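Local coordinates for protein acetyl transferase (Salmonella typhimurium, PDB 1S7K) that transfers an acetyl group, presumably from acetyl-coenzyme A, to the N-terminal amino group of ribosomal protein L7/L12, at residues Ser116-Met121 and Arg150-Leu155. Numbering follows the deposited sequence.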
ATOM      1  N   SER A 116     -16.625  17.477   2.079  1.00  8.19           N
ATOM      2  CA  SER A 116     -15.231  17.765   2.460  1.00 11.10           C
ATOM      3  C   SER A 116     -14.245  17.062   1.526  1.00  9.69           C
ATOM      4  O   SER A 116     -13.224  17.627   1.098  1.00 11.22           O
ATOM      5  CB  SER A 116     -14.950  17.304   3.898  1.00 11.20           C
ATOM      6  OG  SER A 116     -15.643  18.182   4.777  1.00 12.65           O
ATOM      7  N   LEU A 117     -14.570  15.826   1.184  1.00 11.49           N
ATOM      8  CA  LEU A 117     -13.645  15.067   0.312  1.00 10.11           C
ATOM      9  C   LEU A 117     -13.605  15.633  -1.100  1.00 10.47           C
ATOM     10  O   LEU A 117     -12.514  15.772  -1.653  1.00  9.85           O
ATOM     11  CB  LEU A 117     -14.027  13.595   0.315  1.00 11.25           C
ATOM     12  CG  LEU A 117     -13.209  12.700  -0.628  1.00 10.87           C
ATOM     13  CD1 LEU A 117     -11.691  12.755  -0.285  1.00 10.52           C
ATOM     14  CD2 LEU A 117     -13.771  11.274  -0.521  1.00  9.68           C
ATOM     15  N   GLN A 118     -14.741  16.062  -1.660  1.00  9.54           N
ATOM     16  CA  GLN A 118     -14.680  16.598  -3.018  1.00 11.72           C
ATOM     17  C   GLN A 118     -13.847  17.862  -3.020  1.00 12.10           C
ATOM     18  O   GLN A 118     -13.067  18.100  -3.964  1.00 11.58           O
ATOM     19  CB  GLN A 118     -16.078  16.902  -3.560  1.00 14.14           C
ATOM     20  CG  GLN A 118     -16.956  15.659  -3.482  1.00 17.68           C
ATOM     21  CD  GLN A 118     -18.047  15.720  -4.511  1.00 23.28           C
ATOM     22  OE1 GLN A 118     -18.507  16.836  -4.863  1.00 26.44           O
ATOM     23  NE2 GLN A 118     -18.468  14.563  -5.024  1.00 22.92           N
ATOM     24  N   ALA A 119     -13.953  18.635  -1.936  1.00 11.06           N
ATOM     25  CA  ALA A 119     -13.208  19.889  -1.857  1.00 12.51           C
ATOM     26  C   ALA A 119     -11.727  19.618  -1.740  1.00 11.32           C
ATOM     27  O   ALA A 119     -10.921  20.279  -2.408  1.00 11.20           O
ATOM     28  CB  ALA A 119     -13.668  20.722  -0.644  1.00 12.94           C
ATOM     29  N   LEU A 120     -11.388  18.626  -0.909  1.00 11.12           N
ATOM     30  CA  LEU A 120      -9.994  18.275  -0.660  1.00 11.76           C
ATOM     31  C   LEU A 120      -9.337  17.778  -1.929  1.00 12.67           C
ATOM     32  O   LEU A 120      -8.206  18.186  -2.218  1.00 12.44           O
ATOM     33  CB  LEU A 120      -9.873  17.229   0.460  1.00 11.99           C
ATOM     34  CG  LEU A 120      -8.491  16.657   0.744  1.00 15.39           C
ATOM     35  CD1 LEU A 120      -7.542  17.827   1.094  1.00 15.20           C
ATOM     36  CD2 LEU A 120      -8.567  15.565   1.877  1.00 16.06           C
ATOM     37  N   MET A 121     -10.030  16.904  -2.674  1.00 12.01           N
ATOM     38  CA  MET A 121      -9.497  16.344  -3.924  1.00 13.38           C
ATOM     39  C   MET A 121      -9.294  17.433  -4.993  1.00 13.95           C
ATOM     40  O   MET A 121      -8.273  17.500  -5.664  1.00 11.12           O
ATOM     41  CB  MET A 121     -10.432  15.243  -4.442  1.00 14.77           C
ATOM     42  CG  MET A 121     -10.465  14.025  -3.476  1.00 11.21           C
ATOM     43  SD  MET A 121     -11.435  12.644  -4.269  1.00 14.71           S
ATOM     44  CE  MET A 121     -13.017  13.466  -4.548  1.00 12.00           C
ATOM     45  N   ARG A 150     -21.029   7.891  -3.777  1.00 17.51           N
ATOM     46  CA  ARG A 150     -21.585   9.243  -3.866  1.00 17.96           C
ATOM     47  C   ARG A 150     -20.561  10.255  -4.405  1.00 17.58           C
ATOM     48  O   ARG A 150     -20.948  11.312  -4.887  1.00 16.22           O
ATOM     49  CB  ARG A 150     -21.999   9.774  -2.488  1.00 21.15           C
ATOM     50  CG  ARG A 150     -23.112   9.044  -1.805  1.00 29.02           C
ATOM     51  CD  ARG A 150     -24.498   9.590  -2.145  1.00 33.43           C
ATOM     52  NE  ARG A 150     -25.461   8.615  -1.642  1.00 37.38           N
ATOM     53  CZ  ARG A 150     -26.769   8.725  -1.736  1.00 39.13           C
ATOM     54  NH1 ARG A 150     -27.311   9.791  -2.317  1.00 42.72           N
ATOM     55  NH2 ARG A 150     -27.535   7.753  -1.248  1.00 42.28           N
ATOM     56  N   ASN A 151     -19.261   9.943  -4.287  1.00 15.45           N
ATOM     57  CA  ASN A 151     -18.256  10.857  -4.722  1.00 12.77           C
ATOM     58  C   ASN A 151     -17.573  10.442  -6.017  1.00 13.49           C
ATOM     59  O   ASN A 151     -16.459  10.829  -6.297  1.00 14.80           O
ATOM     60  CB  ASN A 151     -17.330  11.086  -3.547  1.00 14.50           C
ATOM     61  CG  ASN A 151     -18.089  11.797  -2.410  1.00 19.09           C
ATOM     62  OD1 ASN A 151     -18.182  13.029  -2.430  1.00 22.37           O
ATOM     63  ND2 ASN A 151     -18.709  11.020  -1.468  1.00 15.97           N
ATOM     64  N   HIS A 152     -18.303   9.625  -6.745  1.00 12.98           N
ATOM     65  CA  HIS A 152     -17.971   9.160  -8.099  1.00 15.51           C
ATOM     66  C   HIS A 152     -16.680   8.406  -8.237  1.00 14.62           C
ATOM     67  O   HIS A 152     -15.934   8.613  -9.225  1.00 17.86           O
ATOM     68  CB  HIS A 152     -17.964  10.380  -9.023  1.00 15.53           C
ATOM     69  CG  HIS A 152     -19.040  11.370  -8.696  1.00 18.33           C
ATOM     70  ND1 HIS A 152     -20.380  11.101  -8.885  1.00 19.17           N
ATOM     71  CD2 HIS A 152     -18.979  12.583  -8.089  1.00 18.97           C
ATOM     72  CE1 HIS A 152     -21.105  12.103  -8.405  1.00 18.37           C
ATOM     73  NE2 HIS A 152     -20.280  13.011  -7.918  1.00 17.54           N
ATOM     74  N   PHE A 153     -16.364   7.574  -7.235  1.00 13.04           N
ATOM     75  CA  PHE A 153     -15.162   6.754  -7.330  1.00 12.02           C
ATOM     76  C   PHE A 153     -15.528   5.517  -8.165  1.00 11.91           C
ATOM     77  O   PHE A 153     -16.675   5.049  -8.135  1.00 12.36           O
ATOM     78  CB  PHE A 153     -14.683   6.275  -5.946  1.00 11.03           C
ATOM     79  CG  PHE A 153     -13.927   7.316  -5.137  1.00  8.92           C
ATOM     80  CD1 PHE A 153     -14.553   8.468  -4.673  1.00 10.72           C
ATOM     81  CD2 PHE A 153     -12.560   7.154  -4.877  1.00  9.70           C
ATOM     82  CE1 PHE A 153     -13.833   9.437  -3.966  1.00 11.34           C
ATOM     83  CE2 PHE A 153     -11.820   8.101  -4.179  1.00  8.76           C
ATOM     84  CZ  PHE A 153     -12.451   9.259  -3.720  1.00 11.43           C
ATOM     85  N   THR A 154     -14.561   4.956  -8.877  1.00 11.23           N
ATOM     86  CA  THR A 154     -14.828   3.765  -9.675  1.00 11.23           C
ATOM     87  C   THR A 154     -14.306   2.587  -8.886  1.00 10.51           C
ATOM     88  O   THR A 154     -13.209   2.687  -8.345  1.00  9.75           O
ATOM     89  CB  THR A 154     -14.055   3.848 -11.014  1.00 10.18           C
ATOM     90  OG1 THR A 154     -14.605   4.928 -11.784  1.00 13.37           O
ATOM     91  CG2 THR A 154     -14.218   2.502 -11.783  1.00 11.61           C
ATOM     92  N   LEU A 155     -15.108   1.518  -8.744  1.00  8.26           N
ATOM     93  CA  LEU A 155     -14.631   0.315  -8.040  1.00  8.49           C
ATOM     94  C   LEU A 155     -13.667  -0.400  -9.007  1.00  9.23           C
ATOM     95  O   LEU A 155     -14.069  -0.837 -10.095  1.00  9.48           O
ATOM     96  CB  LEU A 155     -15.807  -0.619  -7.699  1.00 10.40           C
ATOM     97  CG  LEU A 155     -15.463  -1.970  -6.994  1.00 11.46           C
ATOM     98  CD1 LEU A 155     -14.838  -1.730  -5.654  1.00  9.98           C
ATOM     99  CD2 LEU A 155     -16.719  -2.773  -6.799  1.00 10.64           C
TER
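With CG anti to its backbone N (chi1 176°), Leu117 extends its CD2 methyl to the far end of the Phe153 ring, 3.9 Å from CE1; Phe153, with CG anti to its own carbonyl carbon, directs its ring back to meet that methyl tip to tip. Met121, bent at its last torsion, reaches the same end of the ring: SD lies 3.6 Å from CZ, an oblique Met-aromatic contact with the sulfur 4.7 Å from the ring centroid of Phe153. The Asn151 CB sits in plane at the ring's edge. Leu117 and Met121, one helical turn apart, thus both pack against the tip of the phenyl ring, and Ile135 of strand 132-138 touches both Leu117 and Phe153. On the more exposed side of the contact, Gln118 is extended beyond CG and its NE2 gives a weak, bent hydrogen bond to Asn151 OD1 (3.0 Å, 122° at the hydrogen), the two amide planes being nearly perpendicular. The firmer hold on the Asn151 amide is at ND2, which hydrogen-bonds to Val147 O and to Ser114 OG, Ser114 being a CoA-binding residue. Gln118 NE2 also passes 3.7 Å from His152 CD2. His152, at positive phi, is the C' residue of a Schellman motif closing helix 142-150, and the contact packs this turn into strand 154-165 against helix 112-127, whose first turn, with the loop before it, carries CoA-binding residues of the GNAT fold.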